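Local coordinates for adenosine 5'-monophosphoramidase (Candida albicans, PDB 6IQ1) that binds nucleotides through its histidine triad (HIT) domain and probably hydrolyses adenosine 5'-phosphoramidate to AMP and ammonium, at the interface of chains A and B. Residues are numbered along the deposited sequence; one frame, centred on the assembly and turned at random. Chains: chain A/B, Adenosine 5'-monophosphoramidase.

Contact 1: the interface of chains A and B. Residues chain A 20, 33-34, 36; chain B 128, 130, 133.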
loop_
_atom_site.group_PDB
_atom_site.type_symbol
_atom_site.label_atom_id
_atom_site.label_comp_id
_atom_site.label_asym_id
_atom_site.label_seq_id
_atom_site.Cartn_x
_atom_site.Cartn_y
_atom_site.Cartn_z
ATOM N N PHE A 20 0.180 17.136 -13.087
ATOM C CA PHE A 20 0.203 16.287 -14.267
ATOM C C PHE A 20 -0.807 15.178 -14.003
ATOM O O PHE A 20 -0.481 14.081 -13.534
ATOM C CB PHE A 20 1.609 15.757 -14.519
ATOM C CG PHE A 20 2.611 16.823 -14.907
ATOM C CD1 PHE A 20 2.617 17.359 -16.194
ATOM C CD2 PHE A 20 3.562 17.266 -13.995
ATOM C CE1 PHE A 20 3.558 18.331 -16.560
ATOM C CE2 PHE A 20 4.504 18.244 -14.354
ATOM C CZ PHE A 20 4.499 18.772 -15.639
ATOM N N ASP A 33 4.153 12.307 -9.532
ATOM C CA ASP A 33 4.920 12.911 -8.458
ATOM C C ASP A 33 5.988 13.802 -9.079
ATOM O O ASP A 33 6.772 13.342 -9.915
ATOM C CB ASP A 33 5.544 11.826 -7.583
ATOM C CG ASP A 33 5.979 12.348 -6.225
ATOM O OD1 ASP A 33 6.329 13.546 -6.117
ATOM O OD2 ASP A 33 5.997 11.547 -5.265
ATOM N N ILE A 34 5.993 15.090 -8.715
ATOM C CA ILE A 34 6.980 16.001 -9.288
ATOM C C ILE A 34 8.279 15.974 -8.502
ATOM O O ILE A 34 9.245 16.637 -8.896
ATOM C CB ILE A 34 6.464 17.454 -9.432
ATOM C CG1 ILE A 34 6.244 18.111 -8.078
ATOM C CG2 ILE A 34 5.191 17.527 -10.311
ATOM C CD1 ILE A 34 5.763 19.542 -8.198
ATOM N N PRO A 36 9.826 12.693 -7.931
ATOM C CA PRO A 36 9.785 11.232 -8.009
ATOM C C PRO A 36 11.054 10.579 -7.476
ATOM O O PRO A 36 12.127 11.184 -7.392
ATOM C CB PRO A 36 9.620 10.974 -9.509
ATOM C CG PRO A 36 10.326 12.140 -10.151
ATOM C CD PRO A 36 10.104 13.315 -9.242
ATOM N N THR B 128 14.745 15.478 -11.924
ATOM C CA THR B 128 13.754 15.572 -12.985
ATOM C C THR B 128 13.435 17.028 -13.293
ATOM O O THR B 128 13.919 17.966 -12.646
ATOM C CB THR B 128 12.463 14.818 -12.637
ATOM O OG1 THR B 128 11.687 14.634 -13.832
ATOM C CG2 THR B 128 11.634 15.615 -11.628
ATOM N N PHE B 130 10.440 19.792 -15.591
ATOM C CA PHE B 130 9.081 19.945 -16.104
ATOM C C PHE B 130 8.990 19.544 -17.575
ATOM O O PHE B 130 7.933 19.093 -18.019
ATOM C CB PHE B 130 8.587 21.369 -15.903
ATOM C CG PHE B 130 8.024 21.634 -14.540
ATOM C CD1 PHE B 130 7.247 20.695 -13.899
ATOM C CD2 PHE B 130 8.275 22.841 -13.898
ATOM C CE1 PHE B 130 6.732 20.938 -12.620
ATOM C CE2 PHE B 130 7.763 23.106 -12.630
ATOM C CZ PHE B 130 6.990 22.144 -11.985
ATOM N N LEU B 133 8.858 15.680 -17.153
ATOM C CA LEU B 133 7.550 15.323 -16.614
ATOM C C LEU B 133 6.459 15.518 -17.656
ATOM O O LEU B 133 5.575 14.662 -17.800
ATOM C CB LEU B 133 7.252 16.135 -15.357
ATOM C CG LEU B 133 8.096 15.696 -14.156
ATOM C CD1 LEU B 133 8.047 16.716 -13.020
ATOM C CD2 LEU B 133 7.651 14.317 -13.682
#
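B:Leu133, one turn into helix 130-147 of chain B, reaches across to A:Phe20 and to the loop at A:Asp33 and A:Ile34. Its CB lies 3.6 Å from CE2 of A:Phe20 and near CZ as well; the leucine side chain runs at roughly a right angle to the phenylalanine. With CG set beside the backbone N (chi1 -72°), the branch is carried away from the ring and toward the loop. There the two methyls part: CD1 packs 3.9 Å from CA of A:Ile34 and also near its CB and CG2, while CD2 comes up to the backbone carbonyl O of A:Asp33 at 4.0 Å. A:Phe20 is held from a second direction by B:Phe130, whose CD1 comes in at the edge of the A:Phe20 ring, in its plane, 3.7 Å from CE2. Ahead of the helix, the methyl CG2 of B:Thr128 rests 3.7 Å from CD of A:Pro36 and close to the backbone O of A:Ile34. A:Asp33 and A:Ile34 are expected to bind AMP, so the packing seen here sets the start of the last helix of one subunit against the probable nucleotide-binding loop of the other and may help to hold that loop in place.

Contact 2: the interface of chains A and B. Residues chain A 137, 141, 144; chain B 20-22.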
loop_
_atom_site.group_PDB
_atom_site.type_symbol
_atom_site.label_atom_id
_atom_site.label_comp_id
_atom_site.label_asym_id
_atom_site.label_seq_id
_atom_site.Cartn_x
_atom_site.Cartn_y
_atom_site.Cartn_z
ATOM N N HIS A 137 -1.794 -12.297 19.711
ATOM C CA HIS A 137 -3.035 -12.689 19.049
ATOM C C HIS A 137 -4.210 -12.668 20.017
ATOM O O HIS A 137 -5.309 -12.226 19.666
ATOM C CB HIS A 137 -2.883 -14.074 18.434
ATOM C CG HIS A 137 -4.067 -14.502 17.621
ATOM N ND1 HIS A 137 -4.770 -15.661 17.875
ATOM C CD2 HIS A 137 -4.671 -13.922 16.558
ATOM C CE1 HIS A 137 -5.752 -15.777 17.001
ATOM N NE2 HIS A 137 -5.713 -14.735 16.190
ATOM N N LYS A 141 -7.318 -10.242 19.338
ATOM C CA LYS A 141 -8.653 -10.806 19.165
ATOM C C LYS A 141 -9.620 -10.235 20.194
ATOM O O LYS A 141 -10.821 -10.116 19.919
ATOM C CB LYS A 141 -8.594 -12.337 19.244
ATOM C CG LYS A 141 -9.733 -13.057 18.507
ATOM C CD LYS A 141 -9.395 -13.337 17.030
ATOM C CE LYS A 141 -10.660 -13.517 16.163
ATOM N NZ LYS A 141 -10.379 -14.095 14.805
ATOM N N LEU A 144 -10.505 -6.874 18.829
ATOM C CA LEU A 144 -11.406 -7.073 17.700
ATOM C C LEU A 144 -12.829 -7.334 18.184
ATOM O O LEU A 144 -13.788 -6.744 17.671
ATOM C CB LEU A 144 -10.908 -8.220 16.814
ATOM C CG LEU A 144 -11.865 -8.783 15.759
ATOM C CD1 LEU A 144 -12.408 -7.685 14.843
ATOM C CD2 LEU A 144 -11.195 -9.847 14.938
ATOM N N PHE B 20 -2.217 -17.138 12.602
ATOM C CA PHE B 20 -2.857 -16.380 13.682
ATOM C C PHE B 20 -3.896 -15.433 13.078
ATOM O O PHE B 20 -3.598 -14.282 12.749
ATOM C CB PHE B 20 -1.812 -15.616 14.487
ATOM C CG PHE B 20 -0.831 -16.501 15.211
ATOM C CD1 PHE B 20 -1.124 -17.004 16.472
ATOM C CD2 PHE B 20 0.387 -16.827 14.632
ATOM C CE1 PHE B 20 -0.224 -17.819 17.141
ATOM C CE2 PHE B 20 1.285 -17.642 15.297
ATOM C CZ PHE B 20 0.977 -18.137 16.554
ATOM N N LYS B 21 -5.138 -15.909 12.967
ATOM C CA LYS B 21 -6.156 -15.215 12.184
ATOM C C LYS B 21 -6.714 -13.990 12.908
ATOM O O LYS B 21 -6.919 -13.997 14.124
ATOM C CB LYS B 21 -7.303 -16.167 11.838
ATOM C CG LYS B 21 -8.402 -15.534 11.011
ATOM C CD LYS B 21 -9.501 -16.532 10.707
ATOM C CE LYS B 21 -10.666 -16.398 11.675
ATOM N NZ LYS B 21 -11.950 -16.125 10.954
ATOM N N LEU B 22 -6.984 -12.931 12.143
ATOM C CA LEU B 22 -7.460 -11.690 12.724
ATOM C C LEU B 22 -8.834 -11.408 12.136
ATOM O O LEU B 22 -9.828 -11.979 12.591
ATOM C CB LEU B 22 -6.424 -10.575 12.500
ATOM C CG LEU B 22 -5.113 -10.605 13.321
ATOM C CD1 LEU B 22 -4.180 -9.503 12.889
ATOM C CD2 LEU B 22 -5.380 -10.469 14.816
#
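NE2 of A:His137 donates a short hydrogen bond of 2.5 Å to the backbone O of B:Lys21. The bond is fairly straight, 161° at the hydrogen, and the oxygen lies in the plane of the imidazole; seen from the carbonyl, the donor is tilted 29° out of its plane. Having CG opposite the backbone N (chi1 -174°) points the ring off the helix toward the partner strand. CB of B:Phe20 sits 3.9 Å from CD2 of the histidine, over the rim of one ring face, and the methyl CD2 of B:Leu22 packs near that same carbon, so apolar groups probably help fix the ring's rotation. One turn on, A:Lys141 bends at chi2 and brings its ammonium NZ to the backbone O of B:Leu22 at 3.1 Å, in the carbonyl plane and on a lone pair. Its NZ also stands 4.6 Å from NZ of B:Lys21, a like-charged pairing that the carbonyl oxygens probably ease. CD2 of A:Leu144 approaches the B:Leu22 oxygen too, at 3.5 Å. Side chains from successive turns of helix 130-147 in chain A thus take consecutive carbonyls at the start of strand 21-24 in chain B, near the outer end of the dimer.

Contact 3: the interface of chains A and B. Residues chain A 136, 140, 143-144; chain B 22, 32, 40, 74-75.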
loop_
_atom_site.group_PDB
_atom_site.type_symbol
_atom_site.label_atom_id
_atom_site.label_comp_id
_atom_site.label_asym_id
_atom_site.label_seq_id
_atom_site.Cartn_x
_atom_site.Cartn_y
_atom_site.Cartn_z
ATOM N N LEU A 136 0.093 -11.910 21.724
ATOM C CA LEU A 136 -0.330 -10.767 20.926
ATOM C C LEU A 136 -1.639 -11.063 20.212
ATOM O O LEU A 136 -2.522 -10.201 20.135
ATOM C CB LEU A 136 0.762 -10.390 19.930
ATOM C CG LEU A 136 0.458 -9.178 19.050
ATOM C CD1 LEU A 136 0.662 -7.862 19.810
ATOM C CD2 LEU A 136 1.304 -9.218 17.783
ATOM N N LEU A 140 -5.127 -9.002 20.572
ATOM C CA LEU A 140 -5.729 -8.373 19.396
ATOM C C LEU A 140 -7.119 -8.933 19.126
ATOM O O LEU A 140 -8.017 -8.190 18.720
ATOM C CB LEU A 140 -4.826 -8.552 18.170
ATOM C CG LEU A 140 -3.496 -7.786 18.159
ATOM C CD1 LEU A 140 -2.613 -8.235 16.995
ATOM C CD2 LEU A 140 -3.739 -6.275 18.139
ATOM N N GLU A 143 -9.428 -7.052 21.386
ATOM C CA GLU A 143 -9.772 -5.737 20.868
ATOM C C GLU A 143 -10.685 -5.842 19.656
ATOM O O GLU A 143 -11.558 -4.987 19.465
ATOM C CB GLU A 143 -8.500 -4.965 20.518
ATOM C CG GLU A 143 -8.770 -3.536 20.080
ATOM C CD GLU A 143 -9.172 -2.636 21.233
ATOM O OE1 GLU A 143 -8.902 -2.998 22.401
ATOM O OE2 GLU A 143 -9.748 -1.558 20.962
ATOM N N LEU A 144 -10.505 -6.874 18.829
ATOM C CA LEU A 144 -11.406 -7.073 17.700
ATOM C C LEU A 144 -12.829 -7.334 18.184
ATOM O O LEU A 144 -13.788 -6.744 17.671
ATOM C CB LEU A 144 -10.908 -8.220 16.814
ATOM C CG LEU A 144 -11.865 -8.783 15.759
ATOM C CD1 LEU A 144 -12.408 -7.685 14.843
ATOM C CD2 LEU A 144 -11.195 -9.847 14.938
ATOM N N LEU B 22 -6.984 -12.931 12.143
ATOM C CA LEU B 22 -7.460 -11.690 12.724
ATOM C C LEU B 22 -8.834 -11.408 12.136
ATOM O O LEU B 22 -9.828 -11.979 12.591
ATOM C CB LEU B 22 -6.424 -10.575 12.500
ATOM C CG LEU B 22 -5.113 -10.605 13.321
ATOM C CD1 LEU B 22 -4.180 -9.503 12.889
ATOM C CD2 LEU B 22 -5.380 -10.469 14.816
ATOM N N LEU B 32 -1.382 -12.460 11.504
ATOM C CA LEU B 32 -0.099 -11.950 11.976
ATOM C C LEU B 32 1.057 -12.425 11.102
ATOM O O LEU B 32 1.094 -13.577 10.651
ATOM C CB LEU B 32 0.153 -12.408 13.406
ATOM C CG LEU B 32 -0.570 -11.679 14.535
ATOM C CD1 LEU B 32 -0.291 -12.368 15.880
ATOM C CD2 LEU B 32 -0.176 -10.201 14.587
ATOM N N ALA B 40 2.981 -5.680 15.883
ATOM C CA ALA B 40 1.761 -6.258 15.314
ATOM C C ALA B 40 1.743 -6.115 13.800
ATOM O O ALA B 40 0.788 -5.606 13.216
ATOM C CB ALA B 40 0.526 -5.617 15.933
ATOM N N VAL B 74 -8.269 -2.320 15.497
ATOM C CA VAL B 74 -7.855 -3.431 16.348
ATOM C C VAL B 74 -6.509 -3.144 16.992
ATOM O O VAL B 74 -6.301 -3.429 18.176
ATOM C CB VAL B 74 -7.806 -4.742 15.548
ATOM C CG1 VAL B 74 -7.475 -5.883 16.486
ATOM C CG2 VAL B 74 -9.129 -4.994 14.810
ATOM N N LEU B 75 -5.574 -2.572 16.230
ATOM C CA LEU B 75 -4.237 -2.288 16.738
ATOM C C LEU B 75 -4.147 -0.969 17.503
ATOM O O LEU B 75 -3.062 -0.628 17.973
ATOM C CB LEU B 75 -3.235 -2.265 15.584
ATOM C CG LEU B 75 -2.633 -3.545 15.017
ATOM C CD1 LEU B 75 -3.696 -4.540 14.561
ATOM C CD2 LEU B 75 -1.738 -3.179 13.874
#
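A:Leu140 lies in a hydrophobic bed made by B:Leu22, B:Leu32, B:Val74 and B:Leu75, and its branches are turned to different walls of it. CB faces CD2 of B:Leu22 at 3.9 Å. At the tip the methyls diverge: CD1 goes to CD2 of B:Leu32, 4.0 Å away, and CD2 goes to CD1 of B:Leu75, also at 4.0 Å. All three partner leucines cross it obliquely. One turn earlier, A:Leu136 extends with CG opposite its backbone N (chi1 -179°), which carries CD2 to B:Leu32 CD2 at 3.7 Å; the same methyl touches CA of B:Ala40 and lies close to its CB. CD2 of B:Leu32 faces the groove between the two helix leucines and touches both. B:Val74, the last residue of helix 58-74, fills the next stretch along the helix of chain A. CG of A:Glu143 lies by the backbone of B:Val74, and the valine methyls CG1 and CG2 are turned to A:Leu140 and A:Leu144. CB of A:Leu144 stands 4.2 Å from CG1 of B:Val74 and about equally far from CG2, facing the fork of the valine. Set opposite its own backbone N (chi1 -176°), CG1 of B:Val74 also comes to 3.3 Å from the backbone carbonyl O of A:Leu140.

Contact 4: the interface of chains A and B. Residues chain A 20, 22, 32; chain B 133-134, 136-137, 140.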
loop_
_atom_site.group_PDB
_atom_site.type_symbol
_atom_site.label_atom_id
_atom_site.label_comp_id
_atom_site.label_asym_id
_atom_site.label_seq_id
_atom_site.Cartn_x
_atom_site.Cartn_y
_atom_site.Cartn_z
ATOM N N PHE A 20 0.180 17.136 -13.087
ATOM C CA PHE A 20 0.203 16.287 -14.267
ATOM C C PHE A 20 -0.807 15.178 -14.003
ATOM O O PHE A 20 -0.481 14.081 -13.534
ATOM C CB PHE A 20 1.609 15.757 -14.519
ATOM C CG PHE A 20 2.611 16.823 -14.907
ATOM C CD1 PHE A 20 2.617 17.359 -16.194
ATOM C CD2 PHE A 20 3.562 17.266 -13.995
ATOM C CE1 PHE A 20 3.558 18.331 -16.560
ATOM C CE2 PHE A 20 4.504 18.244 -14.354
ATOM C CZ PHE A 20 4.499 18.772 -15.639
ATOM N N LEU A 22 -3.517 12.238 -14.178
ATOM C CA LEU A 22 -3.585 10.971 -14.891
ATOM C C LEU A 22 -5.018 10.477 -14.853
ATOM O O LEU A 22 -5.854 10.942 -15.656
ATOM C CB LEU A 22 -2.588 9.976 -14.284
ATOM C CG LEU A 22 -1.147 10.332 -14.612
ATOM C CD1 LEU A 22 -0.228 9.353 -13.958
ATOM C CD2 LEU A 22 -0.954 10.367 -16.125
ATOM N N LEU A 32 1.276 12.596 -11.579
ATOM C CA LEU A 32 2.710 12.344 -11.472
ATOM C C LEU A 32 3.298 13.027 -10.244
ATOM O O LEU A 32 2.986 14.179 -9.941
ATOM C CB LEU A 32 3.438 12.843 -12.719
ATOM C CG LEU A 32 3.160 12.073 -14.008
ATOM C CD1 LEU A 32 3.924 12.714 -15.165
ATOM C CD2 LEU A 32 3.543 10.601 -13.848
ATOM N N LEU B 133 8.858 15.680 -17.153
ATOM C CA LEU B 133 7.550 15.323 -16.614
ATOM C C LEU B 133 6.459 15.518 -17.656
ATOM O O LEU B 133 5.575 14.662 -17.800
ATOM C CB LEU B 133 7.252 16.135 -15.357
ATOM C CG LEU B 133 8.096 15.696 -14.156
ATOM C CD1 LEU B 133 8.047 16.716 -13.020
ATOM C CD2 LEU B 133 7.651 14.317 -13.682
ATOM N N GLY B 134 6.531 16.618 -18.414
ATOM C CA GLY B 134 5.514 16.897 -19.420
ATOM C C GLY B 134 5.485 15.871 -20.541
ATOM O O GLY B 134 4.415 15.426 -20.960
ATOM N N LEU B 136 6.680 12.811 -20.381
ATOM C CA LEU B 136 6.213 11.579 -19.769
ATOM C C LEU B 136 4.701 11.611 -19.585
ATOM O O LEU B 136 4.014 10.596 -19.769
ATOM C CB LEU B 136 6.922 11.375 -18.430
ATOM C CG LEU B 136 6.384 10.210 -17.606
ATOM C CD1 LEU B 136 6.660 8.860 -18.289
ATOM C CD2 LEU B 136 6.974 10.265 -16.225
ATOM N N HIS B 137 4.165 12.781 -19.231
ATOM C CA HIS B 137 2.740 12.893 -18.984
ATOM C C HIS B 137 1.939 12.745 -20.268
ATOM O O HIS B 137 0.817 12.213 -20.245
ATOM C CB HIS B 137 2.432 14.229 -18.324
ATOM C CG HIS B 137 0.970 14.507 -18.189
ATOM N ND1 HIS B 137 0.317 15.440 -18.962
ATOM C CD2 HIS B 137 0.036 13.974 -17.368
ATOM C CE1 HIS B 137 -0.958 15.474 -18.617
ATOM N NE2 HIS B 137 -1.154 14.592 -17.655
ATOM N N LEU B 140 1.903 8.908 -21.083
ATOM C CA LEU B 140 0.969 8.142 -20.260
ATOM C C LEU B 140 -0.484 8.464 -20.591
ATOM O O LEU B 140 -1.350 7.590 -20.487
ATOM C CB LEU B 140 1.238 8.402 -18.784
ATOM C CG LEU B 140 2.614 7.970 -18.297
ATOM C CD1 LEU B 140 2.746 8.338 -16.827
ATOM C CD2 LEU B 140 2.824 6.476 -18.526
#
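Helix 130-147 of chain B lies across strands 21-24 and 28-32 of chain A and the loop residue A:Phe20 just ahead of the first strand. B:His137 and A:Leu32 make much of this join. The imidazole of B:His137 takes A:Phe20 over one face, with CA of the phenylalanine above the rim of the ring; CB of A:Phe20 is 3.7 Å from CD2 of the histidine. Beyond that, one face of the A:Phe20 ring is turned to the helix, with CE1 3.7 Å from CA of B:Gly134. The lack of a side chain on B:Gly134 probably lets the ring come this close to the helix backbone. B:Leu133, B:Gly134 and CB of B:His137 all lie on that one face, the leucine toward CE2 and the histidine toward CD1. A:Leu32 sends its methyls to separate partners. CD1 nestles 3.8 Å from CB of B:His137 and 3.7 Å from the backbone O of B:Leu133, whereas CD2 goes to CD1 of B:Leu140 at 3.8 Å. B:Leu136, with CG opposite its backbone N (chi1 172°), adds CD2 beside A:Leu32 CD1 at 4.1 Å. A:Leu22 runs antiparallel alongside B:His137, its CD2 near CD2 of the imidazole and 4.0 Å from CB of B:Leu140. Successive turns of the last helix of one subunit are thereby seated on strands near the edge of the other, at an outer end of the dimer.

Contacts 1 and 4 lie at one end of the dimer, their C-alpha centres about 7 Å apart, sharing A:Phe20 and B:Leu133. Contacts 2 and 3 lie at the other end, about 5 Å apart and sharing A:Leu144 and B:Leu22; about 42 Å separates contact 1 from contact 2. Every contact uses helix 130-147, from chain B in contacts 1 and 4 and from chain A in contacts 2 and 3. The two ends are related by the two-fold axis, so each subunit reaches across to dock its last helix on the other, in keeping with the homodimer this protein forms.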